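Local coordinates for probable ss-1,3-N-acetylglucosaminyltransferase (PDB 6H21), which belongs to glycosyltransferase family 2, of the GT-A clan, and binds manganese and uridine-diphosphate-N-acetylglucosamine, at residues Asn309-Asp314 / Ala329-Asp334; Lys191-Thr196 / Tyr244-Asn249; Glu129-Leu134 / Met177-Val182; Ala161-Asn166 / Lys211-Lys216. All coordinates share one frame; numbering follows the deposited sequence.

Contact 1 (Asn309-Asp314 / Ala329-Asp334); sequences NKVPRD and AIRQND
Asn309 and Arg331 bring the backbones closest, with their CA atoms 6.0 Å apart, where the loop after helix 294-308 runs past the last turn of helix 324-332. That helix ends in a Schellman motif, with Asn333 at positive phi. The amide of Asn309 reads both ends of Arg331. Its ND2 donates to the backbone O of Arg331 at 2.9 Å, nearly straight (176°) and on a carbonyl lone pair, while OD1 accepts from Arg331 NH2 at 3.3 Å. Arg331, extended from CG to NE, reaches with its guanidinium to Val311 O, which takes NH1 at 3.1 Å from above the carbonyl plane, 54° out of it, and NH2 more weakly. A water donates to both Asn309 O and Val311 O, and accepts weakly from Arg331 NH2. Arg313 runs past Arg331 in the opposite direction: its CG lies over the centre of the Arg331 guanidinium, 3.8 Å above the plane, and Arg331 CD rests 3.4 Å from Arg313 CZ, over one face. The two like charges approach to 4.0 Å between Arg313 NH1 and Arg331 NE. Each has a salt bridge to an acid, Arg331 to Asp316 and Arg313 to Glu328, and Tyr294 of the second subunit adds a cation-pi contact to Arg313. These acids would offset the repulsion, consistent with two arginines lying so close in the linker-domain region.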
loop_
_atom_site.group_PDB
_atom_site.type_symbol
_atom_site.label_atom_id
_atom_site.label_comp_id
_atom_site.label_asym_id
_atom_site.label_seq_id
_atom_site.Cartn_x
_atom_site.Cartn_y
_atom_site.Cartn_z
ATOM N N ASN C 309 -16.797 7.867 -10.579
ATOM C CA ASN C 309 -17.822 7.614 -9.565
ATOM C C ASN C 309 -19.225 7.762 -10.141
ATOM O O ASN C 309 -20.187 7.491 -9.459
ATOM C CB ASN C 309 -17.636 8.464 -8.310
ATOM C CG ASN C 309 -16.621 7.822 -7.383
ATOM O OD1 ASN C 309 -16.503 6.605 -7.353
ATOM N ND2 ASN C 309 -15.838 8.630 -6.695
ATOM N N LYS C 310 -19.330 8.185 -11.398
ATOM C CA LYS C 310 -20.606 8.159 -12.092
ATOM C C LYS C 310 -20.785 6.822 -12.823
ATOM O O LYS C 310 -21.832 6.572 -13.403
ATOM C CB LYS C 310 -20.684 9.342 -13.052
ATOM C CG LYS C 310 -20.759 10.693 -12.369
ATOM C CD LYS C 310 -20.656 11.829 -13.372
ATOM C CE LYS C 310 -20.588 13.181 -12.703
ATOM N NZ LYS C 310 -20.505 14.254 -13.717
ATOM N N VAL C 311 -19.756 5.976 -12.815
ATOM C CA VAL C 311 -19.827 4.700 -13.493
ATOM C C VAL C 311 -20.260 3.678 -12.452
ATOM O O VAL C 311 -19.704 3.650 -11.369
ATOM C CB VAL C 311 -18.493 4.337 -14.164
ATOM C CG1 VAL C 311 -18.596 3.038 -14.940
ATOM C CG2 VAL C 311 -18.004 5.464 -15.049
ATOM N N PRO C 312 -21.309 2.865 -12.697
ATOM C CA PRO C 312 -21.698 1.840 -11.728
ATOM C C PRO C 312 -20.538 0.908 -11.347
ATOM O O PRO C 312 -19.734 0.516 -12.190
ATOM C CB PRO C 312 -22.824 1.074 -12.439
ATOM C CG PRO C 312 -23.389 2.067 -13.445
ATOM C CD PRO C 312 -22.214 2.923 -13.859
ATOM N N ARG C 313 -20.475 0.602 -10.050
ATOM C CA ARG C 313 -19.477 -0.258 -9.466
ATOM C C ARG C 313 -19.625 -1.674 -10.035
ATOM O O ARG C 313 -18.667 -2.410 -10.062
ATOM C CB ARG C 313 -19.608 -0.231 -7.942
ATOM C CG ARG C 313 -18.847 0.917 -7.299
ATOM C CD ARG C 313 -18.846 0.860 -5.782
ATOM N NE ARG C 313 -17.963 1.880 -5.234
ATOM C CZ ARG C 313 -16.663 1.714 -5.012
ATOM N NH1 ARG C 313 -16.049 0.616 -5.423
ATOM N NH2 ARG C 313 -15.972 2.665 -4.413
ATOM N N ASP C 314 -20.818 -2.011 -10.534
ATOM C CA ASP C 314 -21.097 -3.323 -11.138
ATOM C C ASP C 314 -20.182 -3.587 -12.349
ATOM O O ASP C 314 -19.995 -4.751 -12.733
ATOM C CB ASP C 314 -22.578 -3.436 -11.515
ATOM C CG ASP C 314 -23.505 -3.751 -10.347
ATOM O OD1 ASP C 314 -23.036 -4.262 -9.303
ATOM O OD2 ASP C 314 -24.675 -3.491 -10.471
ATOM N N ALA C 329 -8.546 3.094 -5.676
ATOM C CA ALA C 329 -7.884 4.272 -5.175
ATOM C C ALA C 329 -8.421 5.524 -5.892
ATOM O O ALA C 329 -8.626 6.543 -5.253
ATOM C CB ALA C 329 -6.396 4.136 -5.320
ATOM N N ILE C 330 -8.640 5.422 -7.205
ATOM C CA ILE C 330 -9.254 6.529 -7.982
ATOM C C ILE C 330 -10.668 6.797 -7.468
ATOM O O ILE C 330 -11.038 7.967 -7.219
ATOM C CB ILE C 330 -9.190 6.250 -9.490
ATOM C CG1 ILE C 330 -7.734 6.242 -9.952
ATOM C CG2 ILE C 330 -10.038 7.265 -10.273
ATOM C CD1 ILE C 330 -7.496 5.553 -11.257
ATOM N N ARG C 331 -11.461 5.735 -7.263
ATOM C CA ARG C 331 -12.823 5.915 -6.736
ATOM C C ARG C 331 -12.779 6.639 -5.385
ATOM O O ARG C 331 -13.627 7.472 -5.123
ATOM C CB ARG C 331 -13.601 4.602 -6.589
ATOM C CG ARG C 331 -14.002 3.961 -7.911
ATOM C CD ARG C 331 -15.057 2.890 -7.752
ATOM N NE ARG C 331 -15.561 2.395 -9.026
ATOM C CZ ARG C 331 -16.565 2.915 -9.713
ATOM N NH1 ARG C 331 -16.939 2.337 -10.843
ATOM N NH2 ARG C 331 -17.160 4.015 -9.283
ATOM N N GLN C 332 -11.800 6.292 -4.536
ATOM C CA GLN C 332 -11.698 6.856 -3.183
ATOM C C GLN C 332 -11.055 8.254 -3.208
ATOM O O GLN C 332 -11.011 8.899 -2.175
ATOM C CB GLN C 332 -10.869 5.937 -2.273
ATOM C CG GLN C 332 -11.504 4.565 -2.041
ATOM C CD GLN C 332 -12.818 4.639 -1.304
ATOM O OE1 GLN C 332 -13.031 5.522 -0.489
ATOM N NE2 GLN C 332 -13.730 3.735 -1.613
ATOM N N ASN C 333 -10.527 8.696 -4.361
ATOM C CA ASN C 333 -9.912 10.036 -4.518
ATOM C C ASN C 333 -8.722 10.140 -3.547
ATOM O O ASN C 333 -8.578 11.107 -2.837
ATOM C CB ASN C 333 -10.961 11.153 -4.342
ATOM C CG ASN C 333 -10.524 12.516 -4.844
ATOM O OD1 ASN C 333 -9.638 12.642 -5.696
ATOM N ND2 ASN C 333 -11.182 13.555 -4.353
ATOM N N ASP C 334 -7.856 9.115 -3.550
ATOM C CA ASP C 334 -6.791 8.940 -2.562
ATOM C C ASP C 334 -5.439 8.894 -3.279
ATOM O O ASP C 334 -5.049 7.860 -3.806
ATOM C CB ASP C 334 -7.028 7.668 -1.747
ATOM C CG ASP C 334 -6.161 7.513 -0.500
ATOM O OD1 ASP C 334 -4.919 7.676 -0.572
ATOM O OD2 ASP C 334 -6.730 7.103 0.517
HETATM O O HOH W 1 -20.378 4.340 -9.053
#

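Contact 2 (Lys191-Thr196 / Tyr244-Asn249); sequences KTFSKT and YFATIN
Phe193 and Ser194 converge on one hydroxyl, that of Thr247 in helix 242-256. The Phe193 ring approaches with its CE1 corner, 3.3 Å from Thr247 OG1, the two side chains crossing obliquely; the same CE1 meets the methyl of Ala246 at 4.0 Å. The first torsion of Phe193 sets CG between the backbone N and the carbonyl carbon (chi1 58°). Ser194 comes at Thr247 from its methylene: CB sits only 3.0 Å from Thr247 OG1, a tight approach. Thr247 OG1 itself lies beside its own backbone N (chi1 -61°) and bonds back to Gln243 O within the helix. Ser194 OG, anti to its backbone N, donates to Thr196 O at 2.8 Å, on a lone pair in the carbonyl plane, which ties the loop's bend together; its approach to Thr247 OG1 has a poor angle. Thr196 meets Tyr244 at about a right angle, its OG1 3.4 Å from Tyr244 CD1, while Thr196 O looks onto the Thr247 methyl CG2 at 3.8 Å. The contact is therefore van der Waals packing, and the hydroxyls of Ser194 and Thr247 bond within their own loop and helix. It lays the loop leading into helix 198-207 against one side of helix 242-256, whose other residues reach helices 264-281 and 294-308: Ile248 packs on Tyr274 and Leu278, and Phe245 stacks with Phe304.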
loop_
_atom_site.group_PDB
_atom_site.type_symbol
_atom_site.label_atom_id
_atom_site.label_comp_id
_atom_site.label_asym_id
_atom_site.label_seq_id
_atom_site.Cartn_x
_atom_site.Cartn_y
_atom_site.Cartn_z
ATOM N N LYS C 191 -17.948 16.351 -30.840
ATOM C CA LYS C 191 -18.091 17.328 -29.782
ATOM C C LYS C 191 -16.892 18.279 -29.837
ATOM O O LYS C 191 -15.800 17.900 -30.271
ATOM C CB LYS C 191 -18.212 16.633 -28.422
ATOM C CG LYS C 191 -19.415 15.707 -28.274
ATOM C CD LYS C 191 -20.743 16.323 -28.711
ATOM C CE LYS C 191 -21.864 15.311 -28.850
ATOM N NZ LYS C 191 -22.030 14.497 -27.621
ATOM N N THR C 192 -17.118 19.509 -29.363
ATOM C CA THR C 192 -16.237 20.644 -29.623
ATOM C C THR C 192 -15.668 21.267 -28.340
ATOM O O THR C 192 -15.023 22.313 -28.432
ATOM C CB THR C 192 -17.010 21.727 -30.379
ATOM O OG1 THR C 192 -18.209 21.993 -29.647
ATOM C CG2 THR C 192 -17.343 21.313 -31.794
ATOM N N PHE C 193 -15.911 20.656 -27.171
ATOM C CA PHE C 193 -15.584 21.279 -25.865
ATOM C C PHE C 193 -14.249 20.758 -25.294
ATOM O O PHE C 193 -13.741 21.292 -24.291
ATOM C CB PHE C 193 -16.739 21.081 -24.873
ATOM C CG PHE C 193 -17.145 19.651 -24.592
ATOM C CD1 PHE C 193 -16.391 18.840 -23.752
ATOM C CD2 PHE C 193 -18.311 19.128 -25.137
ATOM C CE1 PHE C 193 -16.781 17.535 -23.493
ATOM C CE2 PHE C 193 -18.697 17.822 -24.872
ATOM C CZ PHE C 193 -17.929 17.028 -24.059
ATOM N N SER C 194 -13.660 19.735 -25.924
ATOM C CA SER C 194 -12.431 19.149 -25.440
ATOM C C SER C 194 -11.416 18.999 -26.576
ATOM O O SER C 194 -11.790 18.740 -27.711
ATOM C CB SER C 194 -12.711 17.822 -24.782
ATOM O OG SER C 194 -11.518 17.220 -24.328
ATOM N N LYS C 195 -10.127 19.110 -26.230
ATOM C CA LYS C 195 -9.024 18.998 -27.185
ATOM C C LYS C 195 -8.626 17.528 -27.366
ATOM O O LYS C 195 -7.988 17.185 -28.364
ATOM C CB LYS C 195 -7.815 19.813 -26.713
ATOM N N THR C 196 -9.020 16.665 -26.419
ATOM C CA THR C 196 -8.660 15.244 -26.447
ATOM C C THR C 196 -9.900 14.358 -26.233
ATOM O O THR C 196 -10.933 14.783 -25.647
ATOM C CB THR C 196 -7.565 14.940 -25.418
ATOM O OG1 THR C 196 -8.007 15.361 -24.127
ATOM C CG2 THR C 196 -6.262 15.641 -25.734
ATOM N N TYR C 244 -11.114 17.018 -20.546
ATOM C CA TYR C 244 -10.799 15.625 -20.845
ATOM C C TYR C 244 -11.771 14.682 -20.116
ATOM O O TYR C 244 -12.368 13.789 -20.743
ATOM C CB TYR C 244 -9.351 15.312 -20.472
ATOM C CG TYR C 244 -8.990 13.850 -20.545
ATOM C CD1 TYR C 244 -9.032 13.152 -21.744
ATOM C CD2 TYR C 244 -8.592 13.160 -19.411
ATOM C CE1 TYR C 244 -8.698 11.809 -21.814
ATOM C CE2 TYR C 244 -8.245 11.818 -19.461
ATOM C CZ TYR C 244 -8.278 11.144 -20.668
ATOM O OH TYR C 244 -7.922 9.826 -20.716
ATOM N N PHE C 245 -11.964 14.892 -18.813
ATOM C CA PHE C 245 -12.789 13.949 -18.039
ATOM C C PHE C 245 -14.286 14.166 -18.310
ATOM O O PHE C 245 -15.056 13.231 -18.143
ATOM C CB PHE C 245 -12.422 13.954 -16.553
ATOM C CG PHE C 245 -11.148 13.193 -16.274
ATOM C CD1 PHE C 245 -11.071 11.832 -16.539
ATOM C CD2 PHE C 245 -10.014 13.837 -15.804
ATOM C CE1 PHE C 245 -9.901 11.121 -16.319
ATOM C CE2 PHE C 245 -8.849 13.123 -15.575
ATOM C CZ PHE C 245 -8.790 11.775 -15.846
ATOM N N ALA C 246 -14.685 15.355 -18.778
ATOM C CA ALA C 246 -16.068 15.561 -19.289
ATOM C C ALA C 246 -16.300 14.722 -20.558
ATOM O O ALA C 246 -17.399 14.234 -20.785
ATOM C CB ALA C 246 -16.336 17.026 -19.546
ATOM N N THR C 247 -15.264 14.551 -21.386
ATOM C CA THR C 247 -15.358 13.745 -22.589
ATOM C C THR C 247 -15.476 12.260 -22.216
ATOM O O THR C 247 -16.323 11.546 -22.760
ATOM C CB THR C 247 -14.195 14.025 -23.544
ATOM O OG1 THR C 247 -14.298 15.407 -23.900
ATOM C CG2 THR C 247 -14.255 13.196 -24.802
ATOM N N ILE C 248 -14.652 11.823 -21.260
ATOM C CA ILE C 248 -14.691 10.436 -20.782
ATOM C C ILE C 248 -16.088 10.141 -20.214
ATOM O O ILE C 248 -16.655 9.083 -20.469
ATOM C CB ILE C 248 -13.578 10.155 -19.751
ATOM C CG1 ILE C 248 -12.175 10.445 -20.294
ATOM C CG2 ILE C 248 -13.688 8.737 -19.211
ATOM C CD1 ILE C 248 -11.823 9.683 -21.534
ATOM N N ASN C 249 -16.639 11.074 -19.447
ATOM C CA ASN C 249 -17.989 10.946 -18.917
ATOM C C ASN C 249 -18.985 10.629 -20.052
ATOM O O ASN C 249 -19.845 9.802 -19.885
ATOM C CB ASN C 249 -18.407 12.178 -18.107
ATOM C CG ASN C 249 -19.768 12.015 -17.468
ATOM O OD1 ASN C 249 -20.701 12.772 -17.754
ATOM N ND2 ASN C 249 -19.931 10.962 -16.691
#

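Contact 3 (Glu129-Leu134 / Met177-Val182); sequences ENNSDL and MFKKSV
Leu134 and Phe178 form an antiparallel, non-hydrogen-bonded pair where strand 134-142 begins beside the short strand 177-179, in the mixed sheet of the GT-A fold. Both side chains leave the same face, side by side and pointing the same way. Leu134 has CG anti to its backbone N, and its second torsion, 65°, brings CD1 over the Phe178 ring, where it makes a CH-pi contact 3.8 Å from the centroid and 18° off the normal. Phe206, from helix 198-207, meets that ring edge-to-face. One residue along, Lys179 N donates to Asp133 O at 2.8 Å, just before helix 180-185, for which Lys179 is the N-cap residue. The Lys179 chain is extended as far as CD, then bends sharply (chi3 -92°), which brings CE to 3.7 Å from Ser132 O. Asp133 OD1 lies 3.8 Å from the methyl CG2 of Val182, the two side chains crossing at about a right angle, while Asp133 OD2 accepts from the backbone of Lys211 and Asn212. Asp133 OD1 and Lys179 NZ stay 4.2 Å apart, beyond a salt bridge; Lys179 NZ donates to a water at 2.8 Å that also lies beside Asp133 OD1 and Asn131 O.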
loop_
_atom_site.group_PDB
_atom_site.type_symbol
_atom_site.label_atom_id
_atom_site.label_comp_id
_atom_site.label_asym_id
_atom_site.label_seq_id
_atom_site.Cartn_x
_atom_site.Cartn_y
_atom_site.Cartn_z
ATOM N N GLU C 129 -20.689 -6.241 -49.000
ATOM C CA GLU C 129 -20.801 -7.705 -48.933
ATOM C C GLU C 129 -21.338 -8.152 -47.565
ATOM O O GLU C 129 -22.173 -9.054 -47.505
ATOM C CB GLU C 129 -19.423 -8.290 -49.263
ATOM C CG GLU C 129 -19.162 -9.724 -48.834
ATOM C CD GLU C 129 -17.719 -10.161 -49.076
ATOM O OE1 GLU C 129 -17.042 -9.530 -49.928
ATOM O OE2 GLU C 129 -17.249 -11.112 -48.396
ATOM N N ASN C 130 -20.867 -7.523 -46.480
ATOM C CA ASN C 130 -21.161 -7.967 -45.114
ATOM C C ASN C 130 -22.123 -7.001 -44.418
ATOM O O ASN C 130 -22.282 -7.060 -43.190
ATOM C CB ASN C 130 -19.872 -8.133 -44.313
ATOM C CG ASN C 130 -18.984 -9.166 -44.962
ATOM O OD1 ASN C 130 -19.318 -10.344 -44.965
ATOM N ND2 ASN C 130 -17.889 -8.729 -45.561
ATOM N N ASN C 131 -22.757 -6.117 -45.195
ATOM C CA ASN C 131 -23.749 -5.195 -44.667
ATOM C C ASN C 131 -23.170 -4.460 -43.442
ATOM O O ASN C 131 -23.819 -4.315 -42.433
ATOM C CB ASN C 131 -25.050 -5.944 -44.347
ATOM C CG ASN C 131 -26.177 -5.021 -43.930
ATOM O OD1 ASN C 131 -26.321 -3.922 -44.468
ATOM N ND2 ASN C 131 -26.970 -5.452 -42.964
ATOM N N SER C 132 -21.936 -3.968 -43.568
ATOM C CA SER C 132 -21.199 -3.345 -42.452
ATOM C C SER C 132 -21.631 -1.885 -42.240
ATOM O O SER C 132 -21.811 -1.118 -43.187
ATOM C CB SER C 132 -19.713 -3.448 -42.676
ATOM O OG SER C 132 -19.360 -4.751 -43.117
ATOM N N ASP C 133 -21.785 -1.523 -40.966
ATOM C CA ASP C 133 -21.940 -0.143 -40.504
ATOM C C ASP C 133 -20.574 0.542 -40.373
ATOM O O ASP C 133 -20.475 1.752 -40.548
ATOM C CB ASP C 133 -22.694 -0.106 -39.175
ATOM C CG ASP C 133 -24.087 -0.689 -39.288
ATOM O OD1 ASP C 133 -24.798 -0.297 -40.226
ATOM O OD2 ASP C 133 -24.427 -1.553 -38.450
ATOM N N LEU C 134 -19.529 -0.239 -40.094
ATOM C CA LEU C 134 -18.174 0.262 -39.886
ATOM C C LEU C 134 -17.186 -0.722 -40.521
ATOM O O LEU C 134 -17.273 -1.911 -40.260
ATOM C CB LEU C 134 -17.940 0.365 -38.376
ATOM C CG LEU C 134 -16.563 0.843 -37.928
ATOM C CD1 LEU C 134 -16.299 2.274 -38.361
ATOM C CD2 LEU C 134 -16.411 0.727 -36.414
ATOM N N MET C 177 -14.080 3.609 -42.218
ATOM C CA MET C 177 -15.218 3.822 -43.121
ATOM C C MET C 177 -16.526 3.580 -42.346
ATOM O O MET C 177 -16.783 2.499 -41.883
ATOM C CB MET C 177 -15.112 2.903 -44.344
ATOM C CG MET C 177 -16.214 3.113 -45.361
ATOM S SD MET C 177 -15.945 2.209 -46.907
ATOM C CE MET C 177 -14.488 3.044 -47.534
ATOM N N PHE C 178 -17.340 4.635 -42.224
ATOM C CA PHE C 178 -18.569 4.678 -41.440
ATOM C C PHE C 178 -19.797 4.830 -42.356
ATOM O O PHE C 178 -19.819 5.690 -43.185
ATOM C CB PHE C 178 -18.570 5.904 -40.523
ATOM C CG PHE C 178 -17.558 5.940 -39.405
ATOM C CD1 PHE C 178 -16.282 6.443 -39.608
ATOM C CD2 PHE C 178 -17.910 5.550 -38.126
ATOM C CE1 PHE C 178 -15.374 6.522 -38.566
ATOM C CE2 PHE C 178 -16.996 5.626 -37.087
ATOM C CZ PHE C 178 -15.732 6.113 -37.309
ATOM N N LYS C 179 -20.845 4.035 -42.125
ATOM C CA LYS C 179 -22.106 4.149 -42.868
ATOM C C LYS C 179 -22.813 5.450 -42.463
ATOM O O LYS C 179 -23.069 5.699 -41.296
ATOM C CB LYS C 179 -23.000 2.931 -42.617
ATOM C CG LYS C 179 -24.311 2.949 -43.392
ATOM C CD LYS C 179 -25.085 1.657 -43.301
ATOM C CE LYS C 179 -24.750 0.713 -44.436
ATOM N NZ LYS C 179 -25.503 -0.556 -44.332
ATOM N N LYS C 180 -23.146 6.266 -43.461
ATOM C CA LYS C 180 -23.602 7.635 -43.243
ATOM C C LYS C 180 -24.982 7.665 -42.557
ATOM O O LYS C 180 -25.263 8.565 -41.756
ATOM C CB LYS C 180 -23.616 8.390 -44.579
ATOM C CG LYS C 180 -23.961 9.871 -44.469
ATOM C CD LYS C 180 -22.914 10.682 -43.733
ATOM C CE LYS C 180 -23.401 12.026 -43.230
ATOM N NZ LYS C 180 -24.282 12.728 -44.192
ATOM N N SER C 181 -25.850 6.700 -42.869
ATOM C CA SER C 181 -27.236 6.715 -42.363
ATOM C C SER C 181 -27.255 6.574 -40.831
ATOM O O SER C 181 -28.121 7.125 -40.149
ATOM C CB SER C 181 -28.061 5.649 -43.043
ATOM O OG SER C 181 -27.506 4.360 -42.808
ATOM N N VAL C 182 -26.289 5.835 -40.277
ATOM C CA VAL C 182 -26.157 5.668 -38.828
ATOM C C VAL C 182 -25.826 7.032 -38.199
ATOM O O VAL C 182 -26.388 7.416 -37.156
ATOM C CB VAL C 182 -25.094 4.600 -38.495
ATOM C CG1 VAL C 182 -24.794 4.538 -37.006
ATOM C CG2 VAL C 182 -25.473 3.222 -39.025
HETATM O O HOH W 2 -25.300 -2.192 -42.088
#

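Contact 4 (Ala161-Asn166 / Lys211-Lys216); sequences ADIIDN and KNYSIK
Ala161 and Tyr213 fasten the loop between strands 134-142 and 177-179 to strand 213-216, a strand of the GT-A fold's mixed sheet; an Asx motif at Asp162 then turns the loop. Among the backbone bonds, Ala161 N donates to Tyr213 O at 2.7 Å, and a water that accepts from Tyr213 N lies close to Ala161 O. Side-chain bonds hold the loop in its own shape: Asp162 OD2 accepts from Asp165 N at 3.0 Å through its anti lone pair, and Asn166 OD1 takes Asp162 N in the carbonyl plane, nearly straight at 175°. The apolar contacts fall into two patches. In one, Ile215 CD1 touches both Ala161 CB, 3.6 Å away, and Asn166 CB, at 3.9 Å. In the other, Ile163 CG1 sits 3.9 Å from Tyr213 CE2, its side chain slanting across the tyrosine. The Tyr213 hydroxyl has its polar partners beyond the loop, in Tyr261 OH and Leu207 O, and Ile163 also packs on Leu270 of helix 264-281. Over one face of the tyrosine, Lys211 O lies above the ring centre, 3.7 Å from the ring plane.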
loop_
_atom_site.group_PDB
_atom_site.type_symbol
_atom_site.label_atom_id
_atom_site.label_comp_id
_atom_site.label_asym_id
_atom_site.label_seq_id
_atom_site.Cartn_x
_atom_site.Cartn_y
_atom_site.Cartn_z
ATOM N N ALA C 161 -17.351 -8.393 -36.527
ATOM C CA ALA C 161 -16.432 -8.337 -35.404
ATOM C C ALA C 161 -17.193 -8.032 -34.113
ATOM O O ALA C 161 -18.338 -7.563 -34.132
ATOM C CB ALA C 161 -15.359 -7.314 -35.667
ATOM N N ASP C 162 -16.523 -8.320 -32.997
ATOM C CA ASP C 162 -17.031 -8.106 -31.657
ATOM C C ASP C 162 -16.153 -7.032 -30.996
ATOM O O ASP C 162 -14.921 -7.071 -31.119
ATOM C CB ASP C 162 -17.029 -9.437 -30.897
ATOM C CG ASP C 162 -17.695 -9.407 -29.531
ATOM O OD1 ASP C 162 -18.943 -9.318 -29.501
ATOM O OD2 ASP C 162 -16.970 -9.483 -28.505
ATOM N N ILE C 163 -16.776 -6.100 -30.271
ATOM C CA ILE C 163 -16.032 -5.038 -29.595
ATOM C C ILE C 163 -14.960 -5.666 -28.680
ATOM O O ILE C 163 -13.802 -5.271 -28.721
ATOM C CB ILE C 163 -16.987 -4.077 -28.852
ATOM C CG1 ILE C 163 -17.830 -3.261 -29.832
ATOM C CG2 ILE C 163 -16.210 -3.172 -27.912
ATOM C CD1 ILE C 163 -18.963 -2.499 -29.216
ATOM N N ILE C 164 -15.334 -6.690 -27.910
ATOM C CA ILE C 164 -14.462 -7.251 -26.902
ATOM C C ILE C 164 -13.467 -8.247 -27.526
ATOM O O ILE C 164 -12.250 -8.100 -27.336
ATOM C CB ILE C 164 -15.301 -7.839 -25.752
ATOM C CG1 ILE C 164 -15.949 -6.703 -24.955
ATOM C CG2 ILE C 164 -14.472 -8.747 -24.854
ATOM C CD1 ILE C 164 -17.026 -7.159 -24.008
ATOM N N ASP C 165 -13.948 -9.232 -28.285
ATOM C CA ASP C 165 -13.080 -10.266 -28.832
ATOM C C ASP C 165 -12.080 -9.696 -29.849
ATOM O O ASP C 165 -11.058 -10.309 -30.083
ATOM C CB ASP C 165 -13.857 -11.375 -29.546
ATOM C CG ASP C 165 -14.866 -12.126 -28.694
ATOM O OD1 ASP C 165 -14.747 -12.115 -27.441
ATOM O OD2 ASP C 165 -15.765 -12.741 -29.298
ATOM N N ASN C 166 -12.398 -8.577 -30.510
ATOM C CA ASN C 166 -11.557 -8.059 -31.577
ATOM C C ASN C 166 -10.927 -6.727 -31.157
ATOM O O ASN C 166 -10.405 -5.974 -32.012
ATOM C CB ASN C 166 -12.346 -7.916 -32.877
ATOM C CG ASN C 166 -12.923 -9.228 -33.371
ATOM O OD1 ASN C 166 -14.146 -9.416 -33.360
ATOM N ND2 ASN C 166 -12.058 -10.128 -33.821
ATOM N N LYS C 211 -24.476 -2.348 -35.319
ATOM C CA LYS C 211 -24.394 -3.780 -34.999
ATOM C C LYS C 211 -23.223 -4.448 -35.739
ATOM O O LYS C 211 -22.564 -5.310 -35.186
ATOM C CB LYS C 211 -25.722 -4.470 -35.335
ATOM N N ASN C 212 -22.978 -4.038 -36.984
ATOM C CA ASN C 212 -22.193 -4.799 -37.926
ATOM C C ASN C 212 -20.858 -4.097 -38.168
ATOM O O ASN C 212 -20.811 -3.037 -38.805
ATOM C CB ASN C 212 -22.959 -4.966 -39.244
ATOM C CG ASN C 212 -24.175 -5.859 -39.100
ATOM O OD1 ASN C 212 -24.327 -6.549 -38.096
ATOM N ND2 ASN C 212 -25.035 -5.866 -40.106
ATOM N N TYR C 213 -19.771 -4.700 -37.685
ATOM C CA TYR C 213 -18.448 -4.098 -37.862
ATOM C C TYR C 213 -17.542 -5.094 -38.587
ATOM O O TYR C 213 -17.553 -6.293 -38.274
ATOM C CB TYR C 213 -17.830 -3.686 -36.523
ATOM C CG TYR C 213 -18.791 -3.344 -35.417
ATOM C CD1 TYR C 213 -19.616 -2.237 -35.493
ATOM C CD2 TYR C 213 -18.838 -4.110 -34.267
ATOM C CE1 TYR C 213 -20.494 -1.928 -34.463
ATOM C CE2 TYR C 213 -19.701 -3.815 -33.231
ATOM C CZ TYR C 213 -20.514 -2.703 -33.317
ATOM O OH TYR C 213 -21.353 -2.416 -32.287
ATOM N N SER C 214 -16.755 -4.589 -39.541
ATOM C CA SER C 214 -15.895 -5.445 -40.357
ATOM C C SER C 214 -14.441 -4.957 -40.281
ATOM O O SER C 214 -14.197 -3.771 -40.165
ATOM C CB SER C 214 -16.414 -5.500 -41.777
ATOM O OG SER C 214 -17.757 -5.988 -41.788
ATOM N N ILE C 215 -13.500 -5.903 -40.372
ATOM C CA ILE C 215 -12.070 -5.643 -40.271
ATOM C C ILE C 215 -11.398 -6.241 -41.504
ATOM O O ILE C 215 -11.512 -7.455 -41.752
ATOM C CB ILE C 215 -11.479 -6.245 -38.978
ATOM C CG1 ILE C 215 -12.097 -5.621 -37.720
ATOM C CG2 ILE C 215 -9.958 -6.140 -38.972
ATOM C CD1 ILE C 215 -11.972 -6.476 -36.486
ATOM N N LYS C 216 -10.665 -5.386 -42.230
ATOM C CA LYS C 216 -10.035 -5.752 -43.488
ATOM C C LYS C 216 -8.516 -5.560 -43.341
ATOM O O LYS C 216 -8.070 -4.510 -42.902
ATOM C CB LYS C 216 -10.709 -4.930 -44.594
ATOM C CG LYS C 216 -10.438 -5.368 -46.020
ATOM C CD LYS C 216 -11.128 -6.642 -46.434
ATOM C CE LYS C 216 -11.268 -6.777 -47.938
ATOM N NZ LYS C 216 -10.004 -7.233 -48.564
HETATM O O HOH W 3 -20.091 -6.985 -36.108
#

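Contacts 3 and 4 belong to the same mixed sheet, their centres 12 Å apart, and they touch where Asp133 N lies 2.8 Å from Asn212 O, a probable hydrogen bond; their segments alternate along the chain. Contact 4 likewise alternates with contact 2, which lies on the opposite side of the chain's centre, about 25 Å away between centres. Contact 2 joins the loop before helix 198-207 to helix 242-256, and so links the GT-A fold to the linker-domain region. Contact 1 comes last in sequence, within that region, 19 Å from contact 2 between centres; Lys310 packs on Asn249 there. Contacts 3 and 4 thus lie at the sheet, contact 2 between the two regions, and contact 1 at the second subunit.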